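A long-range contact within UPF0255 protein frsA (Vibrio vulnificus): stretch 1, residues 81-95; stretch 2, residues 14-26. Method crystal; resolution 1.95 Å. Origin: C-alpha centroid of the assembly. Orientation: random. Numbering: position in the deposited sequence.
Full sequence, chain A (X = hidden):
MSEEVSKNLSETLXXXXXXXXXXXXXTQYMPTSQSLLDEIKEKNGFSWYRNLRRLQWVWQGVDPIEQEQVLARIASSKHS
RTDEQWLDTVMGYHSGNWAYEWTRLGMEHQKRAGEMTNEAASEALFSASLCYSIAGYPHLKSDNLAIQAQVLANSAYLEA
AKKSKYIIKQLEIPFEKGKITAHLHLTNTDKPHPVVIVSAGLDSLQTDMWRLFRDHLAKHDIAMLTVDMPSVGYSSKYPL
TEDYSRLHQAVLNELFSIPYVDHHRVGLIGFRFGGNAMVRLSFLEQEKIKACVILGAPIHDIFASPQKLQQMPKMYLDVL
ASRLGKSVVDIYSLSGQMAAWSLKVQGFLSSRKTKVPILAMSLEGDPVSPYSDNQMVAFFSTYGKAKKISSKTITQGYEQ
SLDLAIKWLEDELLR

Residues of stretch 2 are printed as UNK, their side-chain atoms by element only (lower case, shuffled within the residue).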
# COMPACT_ATOMS: atom_id res chain seq x y z
N ARG A 81 -24.09 15.04 -2.52
CA ARG A 81 -23.02 14.41 -1.76
C ARG A 81 -23.54 13.86 -0.44
O ARG A 81 -24.50 14.40 0.13
CB ARG A 81 -21.89 15.41 -1.52
CG ARG A 81 -21.20 15.86 -2.79
CD ARG A 81 -20.01 16.77 -2.53
NE ARG A 81 -19.24 16.96 -3.76
CZ ARG A 81 -19.56 17.86 -4.68
NH1 ARG A 81 -20.62 18.63 -4.47
NH2 ARG A 81 -18.83 17.99 -5.79
N THR A 82 -22.93 12.78 0.05
CA THR A 82 -23.26 12.26 1.37
C THR A 82 -23.05 13.36 2.40
O THR A 82 -23.86 13.54 3.30
CB THR A 82 -22.41 11.02 1.71
OG1 THR A 82 -22.60 10.04 0.68
CG2 THR A 82 -22.83 10.44 3.05
N ASP A 83 -21.99 14.13 2.20
CA ASP A 83 -21.65 15.25 3.07
C ASP A 83 -21.04 16.31 2.19
O ASP A 83 -19.98 16.10 1.61
CB ASP A 83 -20.63 14.82 4.13
CG ASP A 83 -20.52 15.83 5.28
OD1 ASP A 83 -20.51 17.05 5.02
OD2 ASP A 83 -20.46 15.39 6.45
N GLU A 84 -21.71 17.45 2.07
CA GLU A 84 -21.28 18.48 1.13
C GLU A 84 -19.92 19.09 1.51
O GLU A 84 -19.25 19.66 0.66
CB GLU A 84 -22.35 19.56 0.94
CG GLU A 84 -23.66 19.07 0.30
CD GLU A 84 -23.52 18.67 -1.17
OE1 GLU A 84 -22.67 19.26 -1.88
OE2 GLU A 84 -24.27 17.77 -1.62
N GLN A 85 -19.51 18.95 2.77
CA GLN A 85 -18.17 19.38 3.18
C GLN A 85 -17.10 18.57 2.45
O GLN A 85 -16.01 19.07 2.16
CB GLN A 85 -17.98 19.23 4.69
CG GLN A 85 -16.65 19.80 5.21
CD GLN A 85 -16.45 19.59 6.71
OE1 GLN A 85 -17.33 19.91 7.51
NE2 GLN A 85 -15.28 19.05 7.09
N TRP A 86 -17.42 17.31 2.18
CA TRP A 86 -16.48 16.36 1.58
C TRP A 86 -16.71 16.21 0.07
O TRP A 86 -17.61 15.50 -0.36
CB TRP A 86 -16.59 15.01 2.29
CG TRP A 86 -16.05 15.02 3.72
CD1 TRP A 86 -15.25 15.97 4.28
CD2 TRP A 86 -16.29 14.04 4.74
NE1 TRP A 86 -14.96 15.64 5.59
CE2 TRP A 86 -15.59 14.46 5.89
CE3 TRP A 86 -17.03 12.86 4.79
CZ2 TRP A 86 -15.61 13.73 7.07
CZ3 TRP A 86 -17.05 12.14 5.97
CH2 TRP A 86 -16.35 12.57 7.10
N LEU A 87 -15.87 16.88 -0.71
CA LEU A 87 -16.04 16.98 -2.16
C LEU A 87 -16.09 15.65 -2.90
O LEU A 87 -16.78 15.52 -3.91
CB LEU A 87 -14.97 17.90 -2.76
CG LEU A 87 -14.99 19.31 -2.16
CD1 LEU A 87 -13.86 20.17 -2.67
CD2 LEU A 87 -16.35 19.97 -2.43
N ASP A 88 -15.36 14.66 -2.40
CA ASP A 88 -15.32 13.33 -3.02
C ASP A 88 -16.48 12.40 -2.65
O ASP A 88 -16.43 11.20 -2.94
CB ASP A 88 -13.99 12.64 -2.67
CG ASP A 88 -13.73 12.62 -1.17
OD1 ASP A 88 -14.04 13.64 -0.51
OD2 ASP A 88 -13.23 11.59 -0.66
N THR A 89 -17.55 12.92 -2.04
CA THR A 89 -18.66 12.01 -1.69
C THR A 89 -19.94 12.14 -2.54
O THR A 89 -21.02 11.86 -2.05
CB THR A 89 -19.02 12.03 -0.18
OG1 THR A 89 -19.58 13.30 0.18
CG2 THR A 89 -17.77 11.73 0.70
N VAL A 90 -19.80 12.53 -3.80
CA VAL A 90 -20.94 12.45 -4.71
C VAL A 90 -21.47 11.02 -4.71
O VAL A 90 -20.70 10.06 -4.88
CB VAL A 90 -20.57 12.89 -6.16
CG1 VAL A 90 -21.59 12.35 -7.16
CG2 VAL A 90 -20.46 14.39 -6.24
N MET A 91 -22.78 10.89 -4.51
CA MET A 91 -23.41 9.58 -4.38
C MET A 91 -23.82 8.94 -5.70
O MET A 91 -24.51 9.57 -6.52
CB MET A 91 -24.65 9.71 -3.49
CG MET A 91 -24.36 10.26 -2.10
SD MET A 91 -25.87 10.44 -1.13
CE MET A 91 -26.43 12.04 -1.68
N GLY A 92 -23.42 7.69 -5.90
CA GLY A 92 -23.84 6.93 -7.06
C GLY A 92 -22.86 6.97 -8.22
O GLY A 92 -22.06 7.90 -8.31
N TYR A 93 -22.93 5.98 -9.10
CA TYR A 93 -21.94 5.82 -10.16
C TYR A 93 -22.26 6.70 -11.36
O TYR A 93 -22.90 6.25 -12.31
CB TYR A 93 -21.83 4.35 -10.60
CG TYR A 93 -20.69 4.06 -11.56
CD1 TYR A 93 -20.93 3.79 -12.90
CD2 TYR A 93 -19.37 4.07 -11.13
CE1 TYR A 93 -19.90 3.54 -13.77
CE2 TYR A 93 -18.33 3.81 -11.99
CZ TYR A 93 -18.60 3.55 -13.31
OH TYR A 93 -17.56 3.30 -14.17
N HIS A 94 -21.80 7.95 -11.31
CA HIS A 94 -22.03 8.90 -12.40
C HIS A 94 -21.15 10.12 -12.18
O HIS A 94 -20.37 10.15 -11.21
CB HIS A 94 -23.50 9.33 -12.49
CG HIS A 94 -24.04 9.90 -11.22
ND1 HIS A 94 -24.25 11.25 -11.04
CD2 HIS A 94 -24.45 9.31 -10.07
CE1 HIS A 94 -24.75 11.47 -9.84
NE2 HIS A 94 -24.88 10.31 -9.23
N SER A 95 -21.26 11.11 -13.06
CA SER A 95 -20.39 12.29 -13.03
C SER A 95 -20.19 12.86 -11.62
O SER A 95 -21.15 13.03 -10.86
CB SER A 95 -20.91 13.36 -13.98
OG SER A 95 -21.90 14.15 -13.36
N UNK A 14 -20.30 -2.54 -13.38
CA UNK A 14 -20.78 -1.25 -12.87
C UNK A 14 -22.26 -0.99 -13.12
O UNK A 14 -22.91 -0.29 -12.33
c UNK A 14 -16.22 0.14 -13.10
c UNK A 14 -18.61 0.06 -12.85
c UNK A 14 -17.48 -0.00 -13.65
c UNK A 14 -19.97 -0.09 -13.45
c UNK A 14 -17.20 0.42 -10.93
c UNK A 14 -16.07 0.36 -11.73
c UNK A 14 -18.46 0.27 -11.49
N UNK A 15 -22.79 -1.52 -14.22
CA UNK A 15 -24.18 -1.25 -14.63
C UNK A 15 -25.19 -1.62 -13.53
O UNK A 15 -26.20 -0.93 -13.33
c UNK A 15 -24.57 -3.48 -15.81
c UNK A 15 -25.82 -1.41 -16.54
c UNK A 15 -24.52 -1.95 -15.97
N UNK A 16 -24.87 -2.68 -12.79
CA UNK A 16 -25.67 -3.14 -11.67
C UNK A 16 -25.50 -2.21 -10.46
O UNK A 16 -26.20 -2.35 -9.45
c UNK A 16 -26.05 -5.29 -10.24
c UNK A 16 -25.25 -4.58 -11.32
n UNK A 16 -27.50 -7.41 -8.64
c UNK A 16 -25.55 -6.72 -10.05
c UNK A 16 -26.02 -7.32 -8.73
N UNK A 17 -24.59 -1.25 -10.56
CA UNK A 17 -24.25 -0.41 -9.40
C UNK A 17 -24.43 1.08 -9.63
O UNK A 17 -23.70 1.89 -9.07
c UNK A 17 -22.81 -0.71 -8.94
c UNK A 17 -22.58 -2.15 -8.59
n UNK A 17 -21.75 -2.97 -9.33
n UNK A 17 -22.57 -4.18 -7.76
c UNK A 17 -21.76 -4.18 -8.80
c UNK A 17 -23.09 -2.92 -7.60
N UNK A 18 -25.41 1.45 -10.45
CA UNK A 18 -25.68 2.85 -10.75
C UNK A 18 -25.92 3.64 -9.46
O UNK A 18 -25.51 4.81 -9.34
c UNK A 18 -26.91 2.96 -11.67
c UNK A 18 -26.52 5.15 -12.89
c UNK A 18 -27.42 4.37 -11.93
n UNK A 18 -27.57 7.39 -12.40
c UNK A 18 -27.22 6.38 -13.45
N UNK A 19 -26.56 3.00 -8.49
CA UNK A 19 -26.99 3.67 -7.27
C UNK A 19 -26.30 3.10 -6.04
O UNK A 19 -26.87 3.11 -4.96
n UNK A 19 -31.59 4.63 -6.26
o UNK A 19 -30.95 4.92 -8.40
c UNK A 19 -30.66 4.79 -7.20
c UNK A 19 -28.50 3.52 -7.11
c UNK A 19 -29.22 4.79 -6.74
N UNK A 20 -25.09 2.59 -6.21
CA UNK A 20 -24.36 1.96 -5.10
C UNK A 20 -24.18 2.89 -3.90
O UNK A 20 -24.08 4.11 -4.04
c UNK A 20 -23.02 1.43 -5.57
N UNK A 21 -24.15 2.30 -2.71
CA UNK A 21 -23.99 3.05 -1.47
C UNK A 21 -22.63 3.75 -1.47
O UNK A 21 -21.61 3.16 -1.82
c UNK A 21 -24.14 2.12 -0.27
c UNK A 21 -24.78 1.78 2.13
c UNK A 21 -25.61 2.37 3.27
n UNK A 21 -25.00 3.59 3.87
c UNK A 21 -24.55 2.81 1.02
N UNK A 22 -22.62 5.02 -1.08
CA UNK A 22 -21.41 5.83 -1.17
C UNK A 22 -20.40 5.48 -0.08
O UNK A 22 -20.76 5.29 1.09
c UNK A 22 -21.75 7.32 -1.13
o UNK A 22 -20.16 8.84 0.74
o UNK A 22 -18.42 8.56 -0.58
c UNK A 22 -20.59 8.22 -1.54
c UNK A 22 -19.66 8.56 -0.38
N UNK A 23 -19.14 5.44 -0.49
CA UNK A 23 -18.00 5.05 0.34
C UNK A 23 -18.01 5.58 1.77
O UNK A 23 -17.90 4.80 2.72
c UNK A 23 -16.67 5.46 -0.34
o UNK A 23 -16.67 4.98 -1.69
c UNK A 23 -15.46 4.86 0.40
N UNK A 24 -18.14 6.89 1.94
CA UNK A 24 -18.08 7.46 3.28
C UNK A 24 -19.25 7.05 4.20
O UNK A 24 -19.21 7.30 5.40
o UNK A 24 -19.11 9.65 2.86
c UNK A 24 -17.91 8.98 3.24
N UNK A 25 -20.26 6.39 3.63
CA UNK A 25 -21.48 6.07 4.37
C UNK A 25 -21.53 4.59 4.70
O UNK A 25 -22.41 4.13 5.41
c UNK A 25 -22.73 6.47 3.53
N UNK A 26 -20.56 3.84 4.19
CA UNK A 26 -20.58 2.39 4.32
C UNK A 26 -20.41 1.86 5.74
O UNK A 26 -21.17 1.01 6.20
c UNK A 26 -19.54 1.77 3.40
c UNK A 26 -21.19 1.12 1.61
c UNK A 26 -18.78 1.47 1.04
c UNK A 26 -19.93 1.92 1.92
O HOH W 1 -21.82 6.14 -4.46
O HOH W 2 -17.24 7.93 -2.82

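Position 14 carries one carbon followed by a planar ring of six carbons with no heteroatom, so it is phenylalanine, F14. Its ring stacks with an offset on that of Y93, centroids 4.3 Å apart and planes at 7°; Y93 OH lies over its face, 3.3 Å from F14 CD1.

Position 15 has three carbons, two of them borne by CB: V15, directed away from stretch 1. Position 16 is an unbranched run of four carbons ending in nitrogen, K16, out of reach and poorly ordered.

At position 17 one carbon leads to a five-membered ring of three carbons and two nitrogens, which identifies H17. Its CA-to-CB bond points sideways and no side-chain atom comes closer than 5.4 Å to stretch 1; its backbone makes the contact, with H17 O 3.4 Å from Y93 CB. Position 18 again shows four carbons in a row and a terminal nitrogen, K18. The CA-to-CB bond points away, yet the chain bends back (chi2 75°) and brings K18 NZ to 4.3 Å from H94 CD2.

Position 19 has three carbons, the third bonded to one oxygen and one nitrogen. An acid would be isosteric, so the elements decide: Q19, pointing away. Position 20 has a single carbon, A20; a type I turn from H17 ends here.

Position 21 is a third four-carbon chain with a terminal nitrogen, K21, also directed away; K21 NZ donates to the backbone oxygen of position 25 (3.1 Å).

Position 22 bears three carbons, the last carrying two oxygens: E22. T82 OG1 donates to E22 OE1 at 2.7 Å, and M91 CG lies 4.0 Å from E22 CB. Position 23 has a CB bearing one oxygen and one carbon, T23, without direct contact. Position 24 is one carbon and one oxygen, S24. S24 OG donates to E22 OE1 (2.5 Å), while S24 N donates to E22 OE2 (3.0 Å, 174°), capping the weakly bonded helix; T89 CG2 is 3.3 Å from S24 OG.

Position 25 has one carbon, A25, its CB 4.0 Å from T82 CG2. Position 26 has four carbons forked at the second, L26, out of reach.

The contact thus joins three elements. Y93 stacks on F14 while Y93 N donates to K18 O (2.8 Å, 152°), fixing the backbone beside the aromatic pair. At G92, an ideal CB would lie only 3.2 Å from K18 O and jam against the preceding carbonyl; water 1 bridges G92 N (2.7 Å) and A20 O (3.1 Å). Finally, the E22 carboxylate both caps its own helix and receives T82, coupling local structure to the long-range contact.

Stretch 2, residues 14-26: FVKHKQAKETSAL
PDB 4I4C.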